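Local coordinates for protein quinoline 2-oxidoreductase large subunit (Pseudomonas putida, PDB 1T3Q) that probably catalyses, as the molybdenum-bearing subunit of a xanthine dehydrogenase-family enzyme, the hydroxylation of quinoline at carbon 2, at residues I679-E693 with Y711-I724. Sequence-based numbering, arbitrary orientation.
Sequences IRGGIAQAIGQTLLE and YLIPTTLDVPDIRI
I724 and I679 meet where segment 711-724 runs back along helix 679-692, the axes of the helix and of strand 722-724 passing 10.0 Å apart with their directions at 134°. I724 CD1 rests 3.7 Å from I679 CG2, the two side chains reaching tip to tip, and also lies over one face of the R680 guanidinium. R680 slides past I722 in the opposite direction, extended from CG to NE, and its NH1 donates to I722 O at 3.0 Å, a bent bond tilted out of the guanidinium plane. In the same guanidinium, NH2 forms a salt bridge with E676 and NE another with E148 of the small subunit. I722 CG2 in turn meets I683 CD1 at 3.6 Å; the -61° chi1 of I722 sets this methyl anti to the backbone N, facing I683. I722 CD1 touches I683 CG2 and R680 CG. Further along, V719 CG2 sits on A684 CB, while P720 CD faces I687 CD1.

The isoleucines join the helix to strand 722-726, the outermost within this chain of a four-stranded mixed sheet in the molybdopterin cofactor-binding region, and V719 and P720 join it to the loop; Q685, pointing away from the loop, bonds R371 of the molybdenum pocket. P714 packs over the helix backbone, its CD 3.5 Å from G688 CA. In the wider pi-type turn at 688-692, G688 O accepts from both L692 N and E693 N, on opposite faces of its plane. The L692 side chain passes obliquely across that of D718, L692 CD1 lying 3.8 Å from D718 CG; D718 OD2 takes T715 N through its anti lone pair and also pairs with R186 of the medium subunit. Y711 OH gives a weak bond to E693 OE2 (2.5 Å), ring and carboxylate planes 63° apart; S197 N also bonds this hydroxyl, and R143 of the small subunit salt-bridges E693 OE1. A water links L692 O to L712 N.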
# COMPACT_ATOMS: atom_id res chain seq x y z
N ILE B 679 -26.57 17.02 -12.51
CA ILE B 679 -27.94 17.21 -12.97
C ILE B 679 -28.25 16.30 -14.16
O ILE B 679 -29.29 15.64 -14.20
CB ILE B 679 -28.21 18.68 -13.37
CG1 ILE B 679 -28.24 19.57 -12.12
CG2 ILE B 679 -29.52 18.79 -14.12
CD1 ILE B 679 -28.26 21.06 -12.43
N ARG B 680 -27.35 16.27 -15.15
CA ARG B 680 -27.58 15.43 -16.32
C ARG B 680 -27.56 13.95 -15.95
O ARG B 680 -28.37 13.17 -16.45
CB ARG B 680 -26.54 15.73 -17.41
CG ARG B 680 -26.68 17.14 -17.98
CD ARG B 680 -25.96 17.30 -19.32
NE ARG B 680 -26.33 18.56 -19.97
CZ ARG B 680 -25.80 19.74 -19.67
NH1 ARG B 680 -26.22 20.83 -20.32
NH2 ARG B 680 -24.84 19.85 -18.75
N GLY B 681 -26.65 13.56 -15.07
CA GLY B 681 -26.58 12.17 -14.65
C GLY B 681 -27.85 11.74 -13.95
O GLY B 681 -28.38 10.65 -14.20
N GLY B 682 -28.36 12.61 -13.07
CA GLY B 682 -29.59 12.31 -12.35
C GLY B 682 -30.77 12.23 -13.29
O GLY B 682 -31.65 11.38 -13.13
N ILE B 683 -30.81 13.11 -14.29
CA ILE B 683 -31.90 13.12 -15.25
C ILE B 683 -31.94 11.82 -16.06
O ILE B 683 -33.02 11.29 -16.34
CB ILE B 683 -31.80 14.33 -16.22
CG1 ILE B 683 -32.20 15.61 -15.47
CG2 ILE B 683 -32.73 14.12 -17.43
CD1 ILE B 683 -31.96 16.91 -16.24
N ALA B 684 -30.77 11.30 -16.42
CA ALA B 684 -30.72 10.05 -17.18
C ALA B 684 -31.29 8.91 -16.33
O ALA B 684 -32.08 8.10 -16.81
CB ALA B 684 -29.29 9.74 -17.61
N GLN B 685 -30.88 8.84 -15.07
CA GLN B 685 -31.38 7.78 -14.20
C GLN B 685 -32.89 7.91 -14.01
O GLN B 685 -33.59 6.91 -13.88
CB GLN B 685 -30.66 7.82 -12.84
CG GLN B 685 -29.23 7.29 -12.91
CD GLN B 685 -28.48 7.43 -11.60
OE1 GLN B 685 -28.55 8.47 -10.95
NE2 GLN B 685 -27.74 6.39 -11.21
N ALA B 686 -33.38 9.15 -14.02
CA ALA B 686 -34.81 9.43 -13.88
C ALA B 686 -35.58 8.89 -15.08
O ALA B 686 -36.68 8.33 -14.94
CB ALA B 686 -35.04 10.94 -13.75
N ILE B 687 -35.02 9.06 -16.26
CA ILE B 687 -35.65 8.56 -17.47
C ILE B 687 -35.63 7.03 -17.41
O ILE B 687 -36.57 6.36 -17.84
CB ILE B 687 -34.88 9.05 -18.72
CG1 ILE B 687 -35.15 10.54 -18.91
CG2 ILE B 687 -35.27 8.24 -19.95
CD1 ILE B 687 -34.20 11.22 -19.90
N GLY B 688 -34.56 6.49 -16.84
CA GLY B 688 -34.46 5.05 -16.70
C GLY B 688 -35.58 4.54 -15.80
O GLY B 688 -36.35 3.67 -16.20
N GLN B 689 -35.68 5.10 -14.60
CA GLN B 689 -36.72 4.67 -13.67
C GLN B 689 -38.14 4.80 -14.22
O GLN B 689 -38.97 3.91 -14.04
CB GLN B 689 -36.65 5.45 -12.35
CG GLN B 689 -37.70 4.97 -11.33
CD GLN B 689 -37.90 5.92 -10.16
OE1 GLN B 689 -38.57 5.57 -9.18
NE2 GLN B 689 -37.34 7.12 -10.26
N THR B 690 -38.41 5.91 -14.89
CA THR B 690 -39.76 6.14 -15.40
C THR B 690 -40.17 5.47 -16.70
O THR B 690 -41.36 5.26 -16.92
CB THR B 690 -40.04 7.66 -15.55
OG1 THR B 690 -39.07 8.26 -16.42
CG2 THR B 690 -39.97 8.34 -14.18
N LEU B 691 -39.22 5.11 -17.56
CA LEU B 691 -39.58 4.50 -18.84
C LEU B 691 -38.96 3.16 -19.17
O LEU B 691 -39.45 2.48 -20.07
CB LEU B 691 -39.25 5.46 -19.99
CG LEU B 691 -39.88 6.85 -20.00
CD1 LEU B 691 -39.30 7.67 -21.16
CD2 LEU B 691 -41.39 6.73 -20.12
N LEU B 692 -37.92 2.77 -18.45
CA LEU B 692 -37.20 1.53 -18.78
C LEU B 692 -36.89 0.50 -17.71
O LEU B 692 -37.01 -0.71 -17.96
CB LEU B 692 -35.86 1.92 -19.41
CG LEU B 692 -35.90 2.76 -20.68
CD1 LEU B 692 -34.55 3.43 -20.90
CD2 LEU B 692 -36.28 1.88 -21.86
N GLU B 693 -36.46 0.96 -16.54
CA GLU B 693 -36.04 0.07 -15.47
C GLU B 693 -37.04 -0.54 -14.51
O GLU B 693 -37.94 0.14 -14.00
CB GLU B 693 -34.98 0.78 -14.62
CG GLU B 693 -33.87 1.42 -15.43
CD GLU B 693 -32.92 2.24 -14.58
OE1 GLU B 693 -32.31 3.18 -15.13
OE2 GLU B 693 -32.78 1.94 -13.37
N TYR B 711 -32.78 -5.98 -17.58
CA TYR B 711 -32.84 -4.74 -16.82
C TYR B 711 -32.25 -3.67 -17.74
O TYR B 711 -31.03 -3.61 -17.94
CB TYR B 711 -32.02 -4.82 -15.54
CG TYR B 711 -32.27 -3.64 -14.62
CD1 TYR B 711 -33.43 -3.59 -13.84
CD2 TYR B 711 -31.39 -2.56 -14.57
CE1 TYR B 711 -33.70 -2.47 -13.03
CE2 TYR B 711 -31.66 -1.44 -13.77
CZ TYR B 711 -32.81 -1.41 -13.01
OH TYR B 711 -33.10 -0.30 -12.24
N LEU B 712 -33.12 -2.83 -18.28
CA LEU B 712 -32.72 -1.81 -19.22
C LEU B 712 -32.41 -0.44 -18.63
O LEU B 712 -33.30 0.22 -18.09
CB LEU B 712 -33.82 -1.66 -20.27
CG LEU B 712 -34.47 -2.95 -20.77
CD1 LEU B 712 -35.59 -2.60 -21.76
CD2 LEU B 712 -33.42 -3.84 -21.43
N ILE B 713 -31.15 -0.02 -18.72
CA ILE B 713 -30.80 1.31 -18.24
C ILE B 713 -30.61 2.19 -19.48
O ILE B 713 -30.29 1.69 -20.56
CB ILE B 713 -29.52 1.33 -17.37
CG1 ILE B 713 -28.33 0.77 -18.15
CG2 ILE B 713 -29.76 0.57 -16.06
CD1 ILE B 713 -27.01 0.99 -17.45
N PRO B 714 -30.80 3.50 -19.33
CA PRO B 714 -30.65 4.39 -20.47
C PRO B 714 -29.32 4.40 -21.22
O PRO B 714 -28.24 4.26 -20.65
CB PRO B 714 -31.02 5.77 -19.90
CG PRO B 714 -30.91 5.61 -18.41
CD PRO B 714 -31.34 4.20 -18.15
N THR B 715 -29.44 4.58 -22.54
CA THR B 715 -28.30 4.64 -23.43
C THR B 715 -28.28 6.04 -24.04
O THR B 715 -29.14 6.87 -23.74
CB THR B 715 -28.44 3.64 -24.58
OG1 THR B 715 -29.53 4.04 -25.42
CG2 THR B 715 -28.71 2.24 -24.05
N THR B 716 -27.30 6.29 -24.90
CA THR B 716 -27.17 7.58 -25.58
C THR B 716 -28.43 7.89 -26.41
O THR B 716 -28.67 9.05 -26.76
CB THR B 716 -25.98 7.56 -26.55
OG1 THR B 716 -26.04 6.36 -27.33
CG2 THR B 716 -24.66 7.61 -25.81
N LEU B 717 -29.22 6.87 -26.70
CA LEU B 717 -30.43 7.06 -27.50
C LEU B 717 -31.69 7.31 -26.68
O LEU B 717 -32.76 7.56 -27.23
CB LEU B 717 -30.64 5.84 -28.41
CG LEU B 717 -29.49 5.54 -29.38
CD1 LEU B 717 -29.73 4.23 -30.10
CD2 LEU B 717 -29.35 6.69 -30.37
N ASP B 718 -31.55 7.26 -25.36
CA ASP B 718 -32.68 7.47 -24.46
C ASP B 718 -32.68 8.84 -23.81
O ASP B 718 -33.73 9.34 -23.42
CB ASP B 718 -32.67 6.42 -23.35
CG ASP B 718 -32.88 5.02 -23.88
OD1 ASP B 718 -33.95 4.77 -24.47
OD2 ASP B 718 -31.98 4.18 -23.70
N VAL B 719 -31.50 9.44 -23.69
CA VAL B 719 -31.38 10.75 -23.05
C VAL B 719 -31.14 11.85 -24.07
O VAL B 719 -30.19 11.78 -24.86
CB VAL B 719 -30.23 10.74 -22.02
CG1 VAL B 719 -30.32 11.97 -21.12
CG2 VAL B 719 -30.27 9.46 -21.19
N PRO B 720 -31.99 12.88 -24.07
CA PRO B 720 -31.85 13.99 -25.01
C PRO B 720 -30.82 14.98 -24.49
O PRO B 720 -30.27 14.81 -23.41
CB PRO B 720 -33.24 14.60 -25.02
CG PRO B 720 -33.62 14.49 -23.55
CD PRO B 720 -33.17 13.07 -23.20
N ASP B 721 -30.54 16.02 -25.27
CA ASP B 721 -29.64 17.05 -24.79
C ASP B 721 -30.50 17.75 -23.75
O ASP B 721 -31.72 17.82 -23.89
CB ASP B 721 -29.23 18.00 -25.92
CG ASP B 721 -28.30 17.34 -26.92
OD1 ASP B 721 -27.30 16.73 -26.48
OD2 ASP B 721 -28.55 17.42 -28.13
N ILE B 722 -29.86 18.26 -22.70
CA ILE B 722 -30.56 18.89 -21.60
C ILE B 722 -30.21 20.37 -21.42
O ILE B 722 -29.03 20.74 -21.48
CB ILE B 722 -30.23 18.13 -20.29
CG1 ILE B 722 -30.71 16.68 -20.42
CG2 ILE B 722 -30.84 18.82 -19.08
CD1 ILE B 722 -29.98 15.70 -19.51
N ARG B 723 -31.22 21.20 -21.20
CA ARG B 723 -30.98 22.63 -20.99
C ARG B 723 -31.08 22.93 -19.50
O ARG B 723 -32.06 22.57 -18.84
CB ARG B 723 -31.99 23.48 -21.77
CG ARG B 723 -31.62 24.97 -21.82
CD ARG B 723 -32.15 25.64 -23.09
NE ARG B 723 -33.33 26.48 -22.88
CZ ARG B 723 -33.30 27.68 -22.31
NH1 ARG B 723 -34.43 28.37 -22.16
NH2 ARG B 723 -32.16 28.19 -21.88
N ILE B 724 -30.06 23.59 -18.97
CA ILE B 724 -30.01 23.90 -17.54
C ILE B 724 -29.82 25.38 -17.25
O ILE B 724 -29.03 26.05 -17.89
CB ILE B 724 -28.83 23.18 -16.87
CG1 ILE B 724 -28.93 21.67 -17.10
CG2 ILE B 724 -28.79 23.52 -15.38
CD1 ILE B 724 -27.70 20.91 -16.62
O HOH W 1 -35.75 -2.91 -17.03